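Long-range contacts in stage II sporulation protein E (SpoIIE) (Moorella thermoacetica, PDB 3ZT9), which is probably a manganese-dependent protein phosphatase of the PP2C type, acting in a stressosome-linked pathway that has been adapted to control secondary messenger signalling: residues K3-I8 with V189-R193; I8-E14 with R183-V189; L65-F69 with A84-R88; A99-N103 with A119-L124; A156-L162 with I176-Y180. One frame throughout, in Å; residues are numbered along the deposited sequence.

Contact 1. Residues K3-I8 with V189-R193; sequences KLEVGI and VIVAR. With MN (manganese (II) ion), chain D.
E5 and R193 run alongside each other in the same sense, with their carboxylate and guanidinium planes 38° apart. The E5 chain is extended, and R193 reaches it edge-on in a salt bridge to the single oxygen OE1 of E5, with NE of R193 at 3.1 Å and NH2 of R193 at 3.3 Å. Both nitrogens meet that oxygen from above the carboxylate plane, about 40° out of it. The other oxygen of E5 accepts A169 N, while R193 also donates to L162 O, so an acid and an arginine suit a place where several backbone groups need partners. On the reverse face, V6 crosses I190 at a slant (CG1 to CG2 3.8 Å) and I8 runs alongside I190. A192, whose lone methyl lets L4 and V6 close in, meets CD2 of L4 at 3.9 Å and CG2 of V6. The backbones pair antiparallel, 171° between strand directions: G7 N reaches V191 O at 2.8 Å. The chain ends in this pairing, for R193 O receives E5 N and OXT of R193 binds the manganese at 2.3 Å. E141 and four waters complete that site, one water donating to K3 O at 2.7 Å. With V6, I8, I190 and A192 turned to strands 21-28 and 31-39, this face of the antiparallel pair packs against the second sheet, as between the two sheets of a PP2C-type beta sandwich.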
# COMPACT_ATOMS: atom_id res chain seq x y z
N LYS A 3 -2.81 14.73 -14.43
CA LYS A 3 -2.02 14.21 -13.32
C LYS A 3 -2.81 13.18 -12.47
O LYS A 3 -4.03 13.31 -12.32
CB LYS A 3 -1.58 15.37 -12.43
CG LYS A 3 -0.79 14.95 -11.20
CD LYS A 3 -0.86 16.00 -10.10
CE LYS A 3 -2.03 15.74 -9.14
NZ LYS A 3 -1.95 16.53 -7.88
N LEU A 4 -2.12 12.18 -11.93
CA LEU A 4 -2.76 11.28 -10.95
C LEU A 4 -2.70 11.96 -9.58
O LEU A 4 -1.63 12.31 -9.11
CB LEU A 4 -2.07 9.91 -10.93
CG LEU A 4 -2.78 8.79 -10.16
CD1 LEU A 4 -4.06 8.31 -10.89
CD2 LEU A 4 -1.86 7.60 -9.90
N GLU A 5 -3.86 12.19 -8.97
CA GLU A 5 -3.94 12.80 -7.66
C GLU A 5 -3.69 11.71 -6.62
O GLU A 5 -4.28 10.63 -6.71
CB GLU A 5 -5.35 13.37 -7.44
CG GLU A 5 -5.49 14.13 -6.14
CD GLU A 5 -6.90 14.68 -5.86
OE1 GLU A 5 -7.95 14.17 -6.37
OE2 GLU A 5 -6.93 15.65 -5.09
N VAL A 6 -2.84 11.98 -5.64
CA VAL A 6 -2.58 10.94 -4.62
C VAL A 6 -2.61 11.53 -3.23
O VAL A 6 -2.00 12.57 -2.98
CB VAL A 6 -1.19 10.27 -4.79
CG1 VAL A 6 -1.03 9.12 -3.79
CG2 VAL A 6 -0.98 9.79 -6.22
N GLY A 7 -3.33 10.87 -2.33
CA GLY A 7 -3.39 11.27 -0.94
C GLY A 7 -2.79 10.18 -0.06
O GLY A 7 -3.01 8.98 -0.29
N ILE A 8 -2.04 10.61 0.96
CA ILE A 8 -1.47 9.69 1.95
C ILE A 8 -1.90 10.12 3.35
O ILE A 8 -1.82 11.30 3.68
CB ILE A 8 0.06 9.73 1.91
CG1 ILE A 8 0.56 9.18 0.57
CG2 ILE A 8 0.65 8.94 3.07
CD1 ILE A 8 2.10 9.20 0.45
N VAL A 189 -3.06 4.81 4.85
CA VAL A 189 -3.99 4.76 3.73
C VAL A 189 -3.44 5.57 2.59
O VAL A 189 -2.98 6.68 2.82
CB VAL A 189 -5.34 5.45 4.07
CG1 VAL A 189 -6.37 5.15 2.94
CG2 VAL A 189 -5.86 5.01 5.42
N ILE A 190 -3.56 5.04 1.36
CA ILE A 190 -3.28 5.81 0.14
C ILE A 190 -4.50 5.77 -0.76
O ILE A 190 -5.12 4.72 -0.89
CB ILE A 190 -2.10 5.18 -0.65
CG1 ILE A 190 -0.82 5.28 0.19
CG2 ILE A 190 -1.90 5.89 -1.96
CD1 ILE A 190 0.39 4.57 -0.51
N VAL A 191 -4.89 6.89 -1.36
CA VAL A 191 -5.88 6.87 -2.44
C VAL A 191 -5.23 7.59 -3.62
O VAL A 191 -4.64 8.63 -3.41
CB VAL A 191 -7.15 7.64 -2.03
CG1 VAL A 191 -8.04 7.90 -3.26
CG2 VAL A 191 -7.93 6.85 -0.91
N ALA A 192 -5.35 7.02 -4.82
CA ALA A 192 -4.83 7.61 -6.06
C ALA A 192 -5.95 7.61 -7.09
O ALA A 192 -6.64 6.60 -7.25
CB ALA A 192 -3.66 6.80 -6.59
N ARG A 193 -6.17 8.72 -7.78
CA ARG A 193 -7.22 8.73 -8.78
C ARG A 193 -6.99 9.78 -9.82
O ARG A 193 -6.26 10.74 -9.56
CB ARG A 193 -8.55 9.00 -8.10
CG ARG A 193 -8.55 10.31 -7.36
CD ARG A 193 -9.76 10.42 -6.42
NE ARG A 193 -9.77 11.75 -5.86
CZ ARG A 193 -10.75 12.24 -5.10
NH1 ARG A 193 -11.78 11.49 -4.77
NH2 ARG A 193 -10.65 13.48 -4.68
OXT ARG A 193 -7.56 9.69 -10.90
MN MN D . -8.15 11.33 -12.45
O HOH W 1 -5.99 11.49 -12.90
O HOH W 2 -8.10 12.81 -10.72
O HOH W 3 -10.27 11.37 -11.99
O HOH W 4 -8.74 13.12 -13.65

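Contact 2. Residues I8-E14 with R183-V189; sequences IYTRARE and RDDDVAV. With MN (manganese (II) ion), chain C.
Two arginines meet at a right angle: NE of R183 sits over the centre of the R11 guanidinium, 3.8 Å above its plane, so the edge of one cation faces the flat side of the other, their planes 87° apart. Like charges this close would be expected to repel, and water and nearby carbonyls probably offset this. NE of R11 donates to a water at 2.8 Å that in turn donates to D185 O, and NH2 makes weak bonds to the carbonyls of G181 and R182; a bend at chi3 (62°) turns the R11 guanidinium off the line of its extended CB-CG-CD chain. CG of R183 is 3.4 Å from CB of E14, and a long salt bridge links NH1 of R183 to OE2 of E14. Along the strands, Y9 pairs antiparallel with V189 and R11 with V187, and CG1 of V187 touches the Y9 ring at its edge. T10 and A188, on the other face, meet by methyl groups. Where the strands part, OD1 of D186 accepts R13 N at 2.9 Å from above its carboxylate plane, while E14 N closes on R183 O at 2.9 Å. Next to D186, OD2 of D185 binds manganese at 2.2 Å together with D38 and D150. Because OD1 of D186 also accepts G20 N, the turn beside the metal ligand is tied to two other backbone segments, consistent with D185 being well positioned.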
# COMPACT_ATOMS: atom_id res chain seq x y z
N ILE A 8 -2.04 10.61 0.96
CA ILE A 8 -1.47 9.69 1.95
C ILE A 8 -1.90 10.12 3.35
O ILE A 8 -1.82 11.30 3.68
CB ILE A 8 0.06 9.73 1.91
CG1 ILE A 8 0.56 9.18 0.57
CG2 ILE A 8 0.65 8.94 3.07
CD1 ILE A 8 2.10 9.20 0.45
N TYR A 9 -2.23 9.16 4.21
CA TYR A 9 -2.47 9.45 5.63
C TYR A 9 -1.88 8.34 6.47
O TYR A 9 -2.03 7.16 6.14
CB TYR A 9 -3.96 9.50 5.92
CG TYR A 9 -4.32 9.64 7.39
CD1 TYR A 9 -4.39 10.90 7.98
CD2 TYR A 9 -4.66 8.52 8.16
CE1 TYR A 9 -4.75 11.04 9.33
CE2 TYR A 9 -5.03 8.67 9.52
CZ TYR A 9 -5.08 9.93 10.08
OH TYR A 9 -5.45 10.08 11.41
N THR A 10 -1.21 8.70 7.55
CA THR A 10 -0.79 7.67 8.52
C THR A 10 -1.05 8.22 9.93
O THR A 10 -1.11 9.46 10.14
CB THR A 10 0.75 7.31 8.44
OG1 THR A 10 1.55 8.44 8.78
CG2 THR A 10 1.14 6.81 7.03
N ARG A 11 -1.23 7.31 10.88
CA ARG A 11 -1.46 7.69 12.27
C ARG A 11 -0.92 6.56 13.14
O ARG A 11 -1.27 5.40 12.96
CB ARG A 11 -2.96 7.88 12.56
CG ARG A 11 -3.20 8.46 13.96
CD ARG A 11 -4.69 8.60 14.29
NE ARG A 11 -5.36 7.30 14.28
CZ ARG A 11 -6.67 7.13 14.11
NH1 ARG A 11 -7.47 8.17 13.94
NH2 ARG A 11 -7.18 5.90 14.12
N ALA A 12 -0.09 6.93 14.11
CA ALA A 12 0.42 5.91 15.04
C ALA A 12 -0.69 5.38 15.94
O ALA A 12 -1.59 6.12 16.34
CB ALA A 12 1.51 6.51 15.91
N ARG A 13 -0.57 4.10 16.32
CA ARG A 13 -1.30 3.54 17.42
C ARG A 13 -1.30 4.50 18.61
O ARG A 13 -0.26 5.06 18.97
CB ARG A 13 -0.67 2.19 17.85
CG ARG A 13 -1.33 1.57 19.12
CD ARG A 13 -0.52 0.42 19.67
NE ARG A 13 -0.99 0.03 20.99
CZ ARG A 13 -1.58 -1.13 21.26
NH1 ARG A 13 -1.78 -2.03 20.31
NH2 ARG A 13 -1.97 -1.39 22.50
N GLU A 14 -2.46 4.65 19.24
CA GLU A 14 -2.62 5.55 20.39
C GLU A 14 -1.55 5.30 21.45
O GLU A 14 -1.28 4.16 21.81
CB GLU A 14 -3.99 5.28 20.98
CG GLU A 14 -4.52 6.20 22.03
CD GLU A 14 -5.89 5.71 22.45
OE1 GLU A 14 -6.18 4.50 22.24
OE2 GLU A 14 -6.67 6.51 22.95
N ARG A 183 -7.95 2.85 16.73
CA ARG A 183 -6.98 3.63 17.49
C ARG A 183 -5.97 2.69 18.20
O ARG A 183 -4.88 3.12 18.59
CB ARG A 183 -7.69 4.65 18.39
CG ARG A 183 -6.78 5.65 19.10
CD ARG A 183 -6.37 6.86 18.25
NE ARG A 183 -7.50 7.65 17.77
CZ ARG A 183 -8.43 8.20 18.55
NH1 ARG A 183 -8.38 8.06 19.87
NH2 ARG A 183 -9.41 8.90 18.00
N ASP A 184 -6.27 1.39 18.24
CA ASP A 184 -5.36 0.44 18.86
C ASP A 184 -4.32 -0.16 17.89
O ASP A 184 -3.57 -1.07 18.25
CB ASP A 184 -6.14 -0.66 19.63
CG ASP A 184 -6.89 -1.61 18.72
OD1 ASP A 184 -6.98 -1.37 17.51
OD2 ASP A 184 -7.42 -2.63 19.20
N ASP A 185 -4.22 0.38 16.69
CA ASP A 185 -3.18 -0.07 15.79
C ASP A 185 -2.77 1.14 14.99
O ASP A 185 -3.51 2.13 14.94
CB ASP A 185 -3.68 -1.20 14.85
CG ASP A 185 -2.52 -1.93 14.15
OD1 ASP A 185 -1.36 -1.78 14.62
OD2 ASP A 185 -2.73 -2.65 13.16
N ASP A 186 -1.60 1.05 14.37
CA ASP A 186 -1.18 2.04 13.38
C ASP A 186 -2.11 2.02 12.18
O ASP A 186 -2.66 0.98 11.86
CB ASP A 186 0.22 1.70 12.91
CG ASP A 186 1.22 1.69 14.06
OD1 ASP A 186 1.38 2.73 14.68
OD2 ASP A 186 1.81 0.66 14.33
N VAL A 187 -2.26 3.16 11.51
CA VAL A 187 -3.15 3.25 10.35
C VAL A 187 -2.36 3.85 9.20
O VAL A 187 -1.58 4.79 9.39
CB VAL A 187 -4.39 4.10 10.66
CG1 VAL A 187 -5.17 4.46 9.39
CG2 VAL A 187 -5.30 3.37 11.71
N ALA A 188 -2.55 3.33 7.98
CA ALA A 188 -1.93 3.92 6.82
C ALA A 188 -2.90 3.76 5.65
O ALA A 188 -3.47 2.69 5.46
CB ALA A 188 -0.61 3.21 6.48
N VAL A 189 -3.06 4.81 4.85
CA VAL A 189 -3.99 4.76 3.73
C VAL A 189 -3.44 5.57 2.59
O VAL A 189 -2.98 6.68 2.82
CB VAL A 189 -5.34 5.45 4.07
CG1 VAL A 189 -6.37 5.15 2.94
CG2 VAL A 189 -5.86 5.01 5.42
MN MN C . -1.34 -3.40 11.63
O HOH W 5 -4.36 4.90 15.29
O HOH W 6 0.18 -3.36 13.26
O HOH W 7 -1.16 -1.26 11.18
O HOH W 8 -1.12 -5.50 12.37

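Contact 3. Residues L65-F69 with A84-R88; sequences LVNIF and AALCR
F69 leans from helix 65-76 onto strand 82-90 and reaches its backbone edge-on. From CB, the turn at chi1 (-86°) points the ring edge at the strand rather than along the helix, and CD1 comes to lie against V101 of the neighbouring strand. Farther out, CE2 rests on CB of L86 at 4.0 Å and CE1 comes to A84 O at 3.6 Å. The tip, CZ, lies 3.9 Å from L86 N, with A84 O and L86 N both near the ring plane. L86, with CG anti to its backbone nitrogen (chi1 171°), extends toward the helix beside F69: its CD2 meets CD1 of I68 at 3.8 Å and CG of L65 at 4.2 Å. Branched aliphatics suit this seam because their methyls interdigitate between helix and strand. CD1 of L65 also touches the aliphatic stem of R88, whose guanidinium bonds to N62. Replacing F69 by an alanine would probably open a gap over CB of L86 and leave A84 O without its aromatic neighbour. No hydrogen bond joins the segments; adhesion rests on apolar contact, and the ring edge, which should be slightly positive, probably suits a carbonyl oxygen already bonded to V101 N.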
# COMPACT_ATOMS: atom_id res chain seq x y z
N LEU A 65 8.20 -6.79 -9.80
CA LEU A 65 7.70 -7.02 -8.45
C LEU A 65 8.36 -8.25 -7.78
O LEU A 65 8.54 -8.27 -6.56
CB LEU A 65 6.16 -7.17 -8.48
CG LEU A 65 5.41 -5.84 -8.40
CD1 LEU A 65 5.77 -5.00 -9.64
CD2 LEU A 65 3.87 -6.09 -8.32
N VAL A 66 8.70 -9.28 -8.55
CA VAL A 66 9.32 -10.44 -7.93
C VAL A 66 10.62 -10.05 -7.26
O VAL A 66 10.86 -10.34 -6.08
CB VAL A 66 9.56 -11.57 -8.96
CG1 VAL A 66 10.52 -12.62 -8.39
CG2 VAL A 66 8.20 -12.19 -9.38
N ASN A 67 11.47 -9.37 -8.03
CA ASN A 67 12.72 -8.88 -7.48
C ASN A 67 12.49 -7.91 -6.32
O ASN A 67 13.16 -8.00 -5.28
CB ASN A 67 13.55 -8.18 -8.55
CG ASN A 67 14.97 -7.94 -8.10
OD1 ASN A 67 15.74 -8.88 -7.89
ND2 ASN A 67 15.33 -6.68 -7.93
N ILE A 68 11.53 -7.01 -6.47
CA ILE A 68 11.27 -6.01 -5.44
C ILE A 68 10.95 -6.66 -4.09
O ILE A 68 11.53 -6.31 -3.06
CB ILE A 68 10.15 -5.05 -5.83
CG1 ILE A 68 10.63 -4.08 -6.92
CG2 ILE A 68 9.67 -4.25 -4.59
CD1 ILE A 68 9.46 -3.44 -7.69
N PHE A 69 10.07 -7.65 -4.10
CA PHE A 69 9.63 -8.28 -2.86
C PHE A 69 10.70 -9.19 -2.30
O PHE A 69 10.86 -9.27 -1.09
CB PHE A 69 8.30 -9.04 -3.09
CG PHE A 69 7.09 -8.16 -2.94
CD1 PHE A 69 6.51 -7.98 -1.70
CD2 PHE A 69 6.60 -7.47 -4.01
CE1 PHE A 69 5.41 -7.13 -1.53
CE2 PHE A 69 5.49 -6.64 -3.88
CZ PHE A 69 4.89 -6.47 -2.63
N ALA A 84 3.54 -6.06 3.26
CA ALA A 84 3.58 -4.89 2.34
C ALA A 84 2.82 -5.17 1.06
O ALA A 84 2.70 -6.31 0.63
CB ALA A 84 5.05 -4.57 1.99
N ALA A 85 2.32 -4.10 0.46
CA ALA A 85 1.64 -4.18 -0.83
C ALA A 85 2.32 -3.17 -1.73
O ALA A 85 2.73 -2.12 -1.26
CB ALA A 85 0.19 -3.78 -0.65
N LEU A 86 2.39 -3.47 -3.03
CA LEU A 86 2.85 -2.51 -3.99
C LEU A 86 1.97 -2.62 -5.23
O LEU A 86 1.64 -3.73 -5.69
CB LEU A 86 4.29 -2.85 -4.37
CG LEU A 86 4.88 -2.05 -5.54
CD1 LEU A 86 4.97 -0.63 -5.15
CD2 LEU A 86 6.28 -2.62 -5.85
N CYS A 87 1.57 -1.46 -5.74
CA CYS A 87 0.84 -1.36 -7.01
C CYS A 87 1.72 -0.58 -7.95
O CYS A 87 2.25 0.47 -7.59
CB CYS A 87 -0.45 -0.55 -6.87
SG CYS A 87 -1.78 -1.32 -5.96
N ARG A 88 1.85 -1.06 -9.17
CA ARG A 88 2.67 -0.36 -10.16
C ARG A 88 1.69 0.02 -11.26
O ARG A 88 1.10 -0.85 -11.87
CB ARG A 88 3.77 -1.27 -10.72
CG ARG A 88 4.61 -0.65 -11.88
CD ARG A 88 5.67 -1.69 -12.37
NE ARG A 88 6.66 -1.14 -13.31
CZ ARG A 88 6.43 -0.94 -14.60
NH1 ARG A 88 5.24 -1.21 -15.12
NH2 ARG A 88 7.38 -0.44 -15.37

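Contact 4. Residues A99-N103 with A119-L124; sequences AIVGN and ATPGIL
Hydrogen bonds between I100, G102 and T120 tie the two backbones. T120 N donates to I100 O at 2.8 Å, nearly straight at 168°, and G102 N returns a bond to T120 O at 2.9 Å, so T120 spans the residues on both sides of V101. OG1 of T120 adds a weak bond to the same I100 oxygen at 3.3 Å; with chi1 at 85° the hydroxyl is placed between its own backbone nitrogen and carbonyl carbon, and a threonine can serve here with both main chain and side chain. The two segments run the same way, I100 opposite A119 and G102 opposite P121, in a single bridge by which the loop after strand 113-115 is stitched to the end of strand 95-101, a strand of one of the two sheets of the PP2C-type sandwich.

Apolar contacts fill in around these bonds. The CB atoms of I100 and A119 meet at 3.8 Å, and the small A119 also approaches G102 O. V101 is buried against the loop: its CG1 touches CD2 of L124 at 3.9 Å and C of G122 at 3.8 Å, while its CG2 reaches OG1 of T120 at 3.6 Å. With V101 cut back to an alanine, CD2 of L124 and the G122 backbone are likely to lose their contact with CG1, and OG1 of T120 its contact with CG2.

Backbone shape accounts for the glycines. Both adopt angles at which a CB would jam against the preceding carbonyl oxygen, and a CB on G122 would in addition press on CG1 of V101.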
# COMPACT_ATOMS: atom_id res chain seq x y z
N ALA A 99 0.96 -6.60 -6.05
CA ALA A 99 1.12 -7.84 -5.23
C ALA A 99 1.14 -7.48 -3.76
O ALA A 99 1.41 -6.32 -3.41
CB ALA A 99 2.40 -8.55 -5.62
N ILE A 100 0.86 -8.46 -2.91
CA ILE A 100 0.77 -8.21 -1.47
C ILE A 100 1.36 -9.40 -0.76
O ILE A 100 0.98 -10.53 -1.06
CB ILE A 100 -0.72 -8.10 -0.98
CG1 ILE A 100 -1.48 -7.05 -1.80
CG2 ILE A 100 -0.75 -7.73 0.53
CD1 ILE A 100 -2.97 -7.17 -1.63
N VAL A 101 2.28 -9.15 0.17
CA VAL A 101 2.72 -10.22 1.07
C VAL A 101 2.17 -9.84 2.44
O VAL A 101 2.50 -8.79 2.99
CB VAL A 101 4.26 -10.40 1.09
CG1 VAL A 101 4.66 -11.44 2.13
CG2 VAL A 101 4.74 -10.83 -0.28
N GLY A 102 1.31 -10.69 2.99
CA GLY A 102 0.72 -10.41 4.28
C GLY A 102 -0.66 -9.81 4.11
O GLY A 102 -1.36 -10.14 3.17
N ASN A 103 -1.08 -8.95 5.03
CA ASN A 103 -2.49 -8.55 5.04
C ASN A 103 -2.74 -7.06 4.80
O ASN A 103 -3.65 -6.49 5.33
CB ASN A 103 -3.17 -8.96 6.33
CG ASN A 103 -2.67 -8.17 7.52
OD1 ASN A 103 -1.61 -7.54 7.45
ND2 ASN A 103 -3.43 -8.18 8.61
N ALA A 119 -3.81 -11.44 -1.83
CA ALA A 119 -2.59 -11.40 -1.05
C ALA A 119 -1.97 -12.77 -1.00
O ALA A 119 -2.68 -13.78 -1.01
CB ALA A 119 -2.86 -10.94 0.41
N THR A 120 -0.65 -12.80 -0.94
CA THR A 120 0.06 -14.04 -0.63
C THR A 120 0.45 -14.01 0.83
O THR A 120 1.04 -13.06 1.26
CB THR A 120 1.32 -14.18 -1.51
OG1 THR A 120 2.41 -13.49 -0.91
CG2 THR A 120 1.07 -13.59 -2.88
N PRO A 121 0.13 -15.07 1.61
CA PRO A 121 0.50 -15.06 3.02
C PRO A 121 2.01 -15.01 3.23
O PRO A 121 2.79 -15.47 2.41
CB PRO A 121 -0.07 -16.39 3.55
CG PRO A 121 -0.17 -17.27 2.37
CD PRO A 121 -0.46 -16.36 1.20
N GLY A 122 2.42 -14.43 4.35
CA GLY A 122 3.82 -14.43 4.69
C GLY A 122 4.19 -13.18 5.46
O GLY A 122 3.37 -12.31 5.66
N ILE A 123 5.46 -13.10 5.85
CA ILE A 123 6.00 -11.94 6.55
C ILE A 123 7.37 -11.67 5.96
O ILE A 123 8.25 -12.52 6.07
CB ILE A 123 6.17 -12.17 8.08
CG1 ILE A 123 4.80 -12.41 8.72
CG2 ILE A 123 6.91 -10.93 8.73
CD1 ILE A 123 4.86 -12.81 10.19
N LEU A 124 7.55 -10.51 5.35
CA LEU A 124 8.83 -10.20 4.72
C LEU A 124 9.87 -10.14 5.82
O LEU A 124 9.67 -9.48 6.85
CB LEU A 124 8.74 -8.88 3.93
CG LEU A 124 7.71 -8.96 2.79
CD1 LEU A 124 7.40 -7.54 2.26
CD2 LEU A 124 8.17 -9.87 1.69

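Contact 5. Residues A156-L162 with I176-Y180; sequences AVPLALL and IGEKY
A156 O lies over one face of the Y180 ring, offset toward the rim and 3.6 Å from CE1 of Y180; this is a van der Waals approach, and no hydrogen bond crosses the contact. CB of K179 sits against the opposite face, so the ring, swung out with CG anti to its carbonyl carbon (chi1 -60°), stands between the loop and its own helix. The bond from Y180 N to I176 O, 2.9 Å, closes the last helical turn and sets I176 and Y180 on one side of helix 169-180, where both face residues 156-162. I176 is the apolar anchor. Its CD1 meets CD2 of L162 at 3.7 Å and CG1 of V157 at 3.9 Å, while its CG2 meets the other V157 methyl; V157 and L162 both lie crosswise to it. L161, by contrast, runs antiparallel to it, its CD2 4.1 Å from CG1 of I176. An isoleucine suits this spot because its branches serve several neighbours at once. The phenol oxygen of Y180 comes up to P158, OH to CD 3.1 Å, a snug contact with the proline ring head-on to it. CD2 of L161 meets the Y180 ring at its edge. The loop rises from the sheet after strand 144-148, and pinning it to helix 169-180 gives the packing of a helix layer on the outer face of a sheet, as in the layered alpha-beta-beta-alpha PP2C fold.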
# COMPACT_ATOMS: atom_id res chain seq x y z
N ALA A 156 -14.22 -1.90 4.98
CA ALA A 156 -14.82 -0.82 5.77
C ALA A 156 -15.16 0.45 5.00
O ALA A 156 -16.06 1.18 5.39
CB ALA A 156 -13.90 -0.46 6.96
N VAL A 157 -14.44 0.75 3.92
CA VAL A 157 -14.58 2.05 3.27
C VAL A 157 -15.70 2.01 2.25
O VAL A 157 -15.67 1.16 1.36
CB VAL A 157 -13.25 2.46 2.55
CG1 VAL A 157 -13.37 3.85 1.97
CG2 VAL A 157 -12.11 2.42 3.51
N PRO A 158 -16.72 2.88 2.40
CA PRO A 158 -17.73 2.89 1.34
C PRO A 158 -17.10 3.34 0.01
O PRO A 158 -16.45 4.38 -0.06
CB PRO A 158 -18.80 3.87 1.85
CG PRO A 158 -18.18 4.59 2.98
CD PRO A 158 -16.99 3.86 3.46
N LEU A 159 -17.26 2.51 -1.00
CA LEU A 159 -16.59 2.69 -2.29
C LEU A 159 -16.85 4.06 -2.89
O LEU A 159 -15.93 4.71 -3.37
CB LEU A 159 -17.06 1.62 -3.28
CG LEU A 159 -16.72 0.17 -2.95
CD1 LEU A 159 -17.19 -0.73 -4.07
CD2 LEU A 159 -15.23 0.01 -2.70
N ALA A 160 -18.11 4.47 -2.87
CA ALA A 160 -18.55 5.72 -3.49
C ALA A 160 -17.83 6.93 -2.90
O ALA A 160 -17.72 7.95 -3.55
CB ALA A 160 -20.02 5.86 -3.33
N LEU A 161 -17.33 6.82 -1.68
CA LEU A 161 -16.65 7.95 -1.07
C LEU A 161 -15.37 8.27 -1.89
O LEU A 161 -14.92 9.43 -2.01
CB LEU A 161 -16.34 7.59 0.38
CG LEU A 161 -15.78 8.67 1.28
CD1 LEU A 161 -16.71 9.89 1.38
CD2 LEU A 161 -15.50 8.03 2.65
N LEU A 162 -14.78 7.22 -2.49
CA LEU A 162 -13.57 7.40 -3.29
C LEU A 162 -13.84 8.20 -4.58
O LEU A 162 -12.93 8.82 -5.11
CB LEU A 162 -12.94 6.03 -3.59
CG LEU A 162 -12.76 5.17 -2.31
CD1 LEU A 162 -12.38 3.74 -2.68
CD2 LEU A 162 -11.73 5.74 -1.40
N ILE A 176 -10.93 9.21 5.75
CA ILE A 176 -10.98 7.74 5.83
C ILE A 176 -10.22 7.23 7.04
O ILE A 176 -10.73 6.41 7.79
CB ILE A 176 -10.48 7.12 4.55
CG1 ILE A 176 -11.54 7.36 3.46
CG2 ILE A 176 -10.24 5.61 4.76
CD1 ILE A 176 -11.04 6.96 2.02
N GLY A 177 -9.00 7.71 7.23
CA GLY A 177 -8.21 7.26 8.37
C GLY A 177 -8.88 7.58 9.71
O GLY A 177 -8.87 6.77 10.61
N GLU A 178 -9.47 8.77 9.81
CA GLU A 178 -10.12 9.22 11.04
C GLU A 178 -11.45 8.50 11.31
O GLU A 178 -11.72 8.11 12.46
CB GLU A 178 -10.32 10.75 11.00
CG GLU A 178 -9.01 11.45 11.19
CD GLU A 178 -9.06 12.94 10.97
OE1 GLU A 178 -9.93 13.39 10.22
OE2 GLU A 178 -8.19 13.62 11.53
N LYS A 179 -12.24 8.25 10.28
CA LYS A 179 -13.55 7.60 10.46
C LYS A 179 -13.38 6.12 10.69
O LYS A 179 -14.10 5.54 11.49
CB LYS A 179 -14.45 7.74 9.21
CG LYS A 179 -15.18 9.04 9.08
CD LYS A 179 -16.19 9.25 10.20
CE LYS A 179 -16.98 10.54 9.97
NZ LYS A 179 -17.63 10.97 11.23
N TYR A 180 -12.47 5.50 9.95
CA TYR A 180 -12.40 4.03 9.89
C TYR A 180 -11.18 3.43 10.58
O TYR A 180 -11.13 2.22 10.80
CB TYR A 180 -12.47 3.58 8.43
CG TYR A 180 -13.74 4.04 7.79
CD1 TYR A 180 -14.98 3.54 8.23
CD2 TYR A 180 -13.73 5.01 6.79
CE1 TYR A 180 -16.15 3.98 7.67
CE2 TYR A 180 -14.92 5.44 6.22
CZ TYR A 180 -16.11 4.93 6.68
OH TYR A 180 -17.27 5.36 6.11

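From the N terminus, residues 3-8 and then 8-14 supply the first halves of contacts 1 and 2, whose partners come only at the far end of the chain. Contact 2 is nested inside contact 1 and shares I8 and V189 with it. Within both, in series and without crossing, contact 3 closes a short loop between helix 65-76 and strand 82-90, contact 4 one between strand 95-101 and a later loop, and contact 5 one between 156-162 and helix 169-180. Strand 187-192 then completes contacts 2 and 1. Contacts 3 and 4 touch through paired strands of one sheet; contact 5, which includes the end of helix 169-180, touches contacts 1 and 2 on the other sheet.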